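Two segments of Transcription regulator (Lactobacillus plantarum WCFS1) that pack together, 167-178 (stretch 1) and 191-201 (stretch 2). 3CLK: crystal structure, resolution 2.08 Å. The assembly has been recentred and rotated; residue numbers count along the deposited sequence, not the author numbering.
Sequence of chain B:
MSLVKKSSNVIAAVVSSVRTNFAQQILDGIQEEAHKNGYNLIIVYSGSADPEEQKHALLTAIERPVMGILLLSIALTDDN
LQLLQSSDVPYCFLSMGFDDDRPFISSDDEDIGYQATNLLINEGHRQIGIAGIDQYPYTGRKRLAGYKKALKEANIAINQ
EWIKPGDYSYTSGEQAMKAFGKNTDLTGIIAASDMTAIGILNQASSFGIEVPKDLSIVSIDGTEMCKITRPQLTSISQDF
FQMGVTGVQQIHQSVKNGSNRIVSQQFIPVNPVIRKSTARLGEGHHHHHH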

# COMPACT_ATOMS: atom_id res chain seq x y z
N ASP B 167 -7.36 13.06 -8.89
CA ASP B 167 -8.06 12.02 -8.18
C ASP B 167 -7.20 11.39 -7.10
O ASP B 167 -7.30 10.18 -6.85
N TYR B 168 -6.35 12.19 -6.46
CA TYR B 168 -5.49 11.70 -5.39
C TYR B 168 -4.48 10.63 -5.80
O TYR B 168 -3.84 10.03 -4.95
N SER B 169 -4.33 10.39 -7.10
CA SER B 169 -3.40 9.35 -7.54
C SER B 169 -2.01 9.89 -7.88
O SER B 169 -1.78 11.09 -7.91
N TYR B 170 -1.09 8.97 -8.13
CA TYR B 170 0.27 9.32 -8.51
C TYR B 170 0.23 10.04 -9.86
O TYR B 170 0.90 11.06 -10.06
N THR B 171 -0.55 9.51 -10.79
CA THR B 171 -0.67 10.11 -12.12
C THR B 171 -1.16 11.56 -12.08
O THR B 171 -0.66 12.41 -12.81
N SER B 172 -2.15 11.84 -11.24
CA SER B 172 -2.67 13.19 -11.15
C SER B 172 -1.59 14.16 -10.66
O SER B 172 -1.61 15.35 -10.97
N GLY B 173 -0.63 13.63 -9.89
CA GLY B 173 0.46 14.46 -9.40
C GLY B 173 1.35 14.81 -10.57
O GLY B 173 1.72 15.97 -10.77
N GLU B 174 1.70 13.81 -11.37
CA GLU B 174 2.54 14.05 -12.54
C GLU B 174 1.85 15.00 -13.51
O GLU B 174 2.49 15.90 -14.07
N GLN B 175 0.55 14.78 -13.72
CA GLN B 175 -0.22 15.59 -14.67
C GLN B 175 -0.35 17.03 -14.22
O GLN B 175 -0.23 17.96 -15.01
N ALA B 176 -0.61 17.23 -12.93
CA ALA B 176 -0.73 18.57 -12.39
C ALA B 176 0.60 19.32 -12.50
O ALA B 176 0.62 20.51 -12.80
N MSE B 177 1.72 18.64 -12.26
CA MSE B 177 3.02 19.32 -12.33
C MSE B 177 3.28 19.76 -13.79
O MSE B 177 3.86 20.83 -14.03
N LYS B 178 2.84 18.95 -14.75
CA LYS B 178 3.00 19.28 -16.16
C LYS B 178 2.17 20.53 -16.43
O LYS B 178 2.61 21.44 -17.12
N ALA B 191 0.18 18.64 -1.98
CA ALA B 191 -0.28 17.46 -2.69
C ALA B 191 -1.49 16.86 -1.99
O ALA B 191 -1.53 16.78 -0.76
N ALA B 192 -2.46 16.44 -2.79
CA ALA B 192 -3.70 15.86 -2.27
C ALA B 192 -3.48 14.57 -1.49
O ALA B 192 -4.31 14.20 -0.68
N SER B 193 -2.36 13.89 -1.75
CA SER B 193 -2.05 12.64 -1.08
C SER B 193 -0.56 12.33 -1.25
O SER B 193 0.13 12.98 -2.05
N ASP B 194 -0.07 11.34 -0.51
CA ASP B 194 1.34 10.99 -0.61
C ASP B 194 1.70 10.51 -2.01
O ASP B 194 2.75 10.86 -2.53
N MSE B 195 0.84 9.69 -2.63
CA MSE B 195 1.12 9.21 -3.98
C MSE B 195 1.10 10.38 -4.96
O MSE B 195 1.87 10.42 -5.93
N THR B 196 0.20 11.33 -4.74
CA THR B 196 0.13 12.50 -5.61
C THR B 196 1.43 13.30 -5.45
O THR B 196 2.01 13.77 -6.43
N ALA B 197 1.91 13.41 -4.22
CA ALA B 197 3.15 14.14 -3.96
C ALA B 197 4.33 13.49 -4.67
O ALA B 197 5.23 14.18 -5.16
N ILE B 198 4.35 12.17 -4.73
CA ILE B 198 5.47 11.52 -5.38
C ILE B 198 5.44 11.84 -6.87
O ILE B 198 6.48 12.08 -7.47
N GLY B 199 4.24 11.89 -7.47
CA GLY B 199 4.13 12.22 -8.88
C GLY B 199 4.62 13.64 -9.15
O GLY B 199 5.32 13.91 -10.12
N ILE B 200 4.23 14.56 -8.27
CA ILE B 200 4.65 15.95 -8.39
C ILE B 200 6.17 15.99 -8.30
O ILE B 200 6.84 16.63 -9.11
N LEU B 201 6.69 15.30 -7.30
CA LEU B 201 8.13 15.23 -7.03
C LEU B 201 8.94 14.73 -8.21
O LEU B 201 9.97 15.31 -8.58

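Tyr170 and Tyr168 bury the most surface in this contact, and two glycines let the helices around them come close. The axes of helices 170-178 and 194-201 approach to 6.4 Å and cross at -39°.

Tyr170 has chi1 t and chi2 near 85°. Its ring lies with one face over Gly199, whose CA is 3.9 Å from the ring centroid, a CH-pi contact. At the ring edge, Tyr170 CE1 meets Ile198 CG2 at 3.6 Å. Met195, a selenomethionine in the m,m,m rotamer, points toward stretch 1 and sets its CE 3.6 Å from Tyr170 CB.

Tyr168 is chi1 m. Its CD2 lies 3.6 Å from Ala192 CB, and its ring edge faces Ala192 O. Its backbone O accepts a hydrogen bond from Ser193 OG at 2.7 Å. Ser193 (p) also caps its own helix, accepting from Thr196 N. Thr196 (m) donates from OG1 to Ser169 O at 2.8 Å, so both bonds tie side chains of stretch 2 to the backbone before helix 170-178.

Gly173 CA sits 3.4 Å from Thr196 O. A CB on Gly173 would clash with that oxygen; one on Gly199 would clash with Tyr170 O. Farther along, Ile200 (m,t) places CG1 3.6 Å from Gly173 O, and its CG2 is 4.2 Å from SE of selenomethionine Met177.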

# COMPACT_ATOMS: atom_id res chain seq x y z
CB ASP B 167 -8.51 10.93 -9.16
CG ASP B 167 -7.36 10.39 -9.98
OD1 ASP B 167 -6.20 10.59 -9.57
OD2 ASP B 167 -7.60 9.77 -11.04
CB TYR B 168 -6.32 11.13 -4.24
CG TYR B 168 -7.30 12.10 -3.63
CD1 TYR B 168 -8.62 12.16 -4.08
CD2 TYR B 168 -6.91 12.96 -2.61
CE1 TYR B 168 -9.53 13.05 -3.52
CE2 TYR B 168 -7.81 13.86 -2.05
CZ TYR B 168 -9.12 13.90 -2.51
OH TYR B 168 -10.00 14.80 -1.94
CB SER B 169 -3.97 8.64 -8.77
OG SER B 169 -3.99 9.53 -9.89
CB TYR B 170 1.11 8.06 -8.62
CG TYR B 170 2.49 8.28 -9.18
CD1 TYR B 170 3.55 8.68 -8.36
CD2 TYR B 170 2.75 8.05 -10.53
CE1 TYR B 170 4.83 8.83 -8.87
CE2 TYR B 170 4.04 8.20 -11.05
CZ TYR B 170 5.07 8.59 -10.21
OH TYR B 170 6.34 8.73 -10.72
CB THR B 171 -1.60 9.28 -13.03
OG1 THR B 171 -1.03 7.99 -13.24
CG2 THR B 171 -1.78 9.97 -14.38
CB SER B 172 -3.90 13.22 -10.23
OG SER B 172 -3.59 12.72 -8.95
CB GLU B 174 2.83 12.76 -13.29
CG GLU B 174 3.67 11.72 -12.56
CD GLU B 174 3.92 10.52 -13.46
OE1 GLU B 174 2.93 9.98 -14.00
OE2 GLU B 174 5.08 10.13 -13.64
CB GLN B 175 -1.63 14.99 -14.89
CG GLN B 175 -1.61 13.60 -15.56
CD GLN B 175 -0.73 13.57 -16.79
OE1 GLN B 175 0.50 13.61 -16.69
NE2 GLN B 175 -1.35 13.51 -17.97
CB ALA B 176 -1.20 18.51 -10.94
CB MSE B 177 4.14 18.42 -11.81
CG MSE B 177 5.53 19.08 -11.73
SE MSE B 177 5.63 20.64 -10.55
CE MSE B 177 5.94 22.06 -11.84
CB LYS B 178 2.53 18.12 -17.04
CG LYS B 178 3.43 16.89 -16.95
CD LYS B 178 2.85 15.73 -17.75
CE LYS B 178 3.69 14.46 -17.58
NZ LYS B 178 3.05 13.33 -18.31
CB ALA B 191 0.85 16.43 -2.79
CB ALA B 192 -4.68 15.60 -3.44
CB SER B 193 -2.86 11.49 -1.70
OG SER B 193 -2.33 11.11 -2.97
CB ASP B 194 1.72 9.89 0.40
CG ASP B 194 1.46 10.28 1.84
OD1 ASP B 194 1.46 11.49 2.19
OD2 ASP B 194 1.29 9.35 2.65
CB MSE B 195 0.09 8.15 -4.43
CG MSE B 195 0.19 6.82 -3.70
SE MSE B 195 1.97 6.08 -3.90
CE MSE B 195 2.07 5.97 -5.82
CB THR B 196 -1.11 13.37 -5.26
OG1 THR B 196 -2.30 12.67 -5.64
CG2 THR B 196 -1.07 14.72 -6.02
CB ALA B 197 3.40 14.19 -2.46
CB ILE B 198 5.45 9.99 -5.13
CG1 ILE B 198 5.51 9.71 -3.63
CG2 ILE B 198 6.68 9.34 -5.78
CD1 ILE B 198 5.52 8.24 -3.29
CB ILE B 200 4.08 16.81 -7.24
CG1 ILE B 200 2.56 16.92 -7.38
CG2 ILE B 200 4.73 18.20 -7.25
CD1 ILE B 200 1.89 17.54 -6.17
CB LEU B 201 8.38 14.32 -5.82
CG LEU B 201 9.75 14.38 -5.12
CD1 LEU B 201 9.79 13.37 -3.96
CD2 LEU B 201 10.85 14.07 -6.10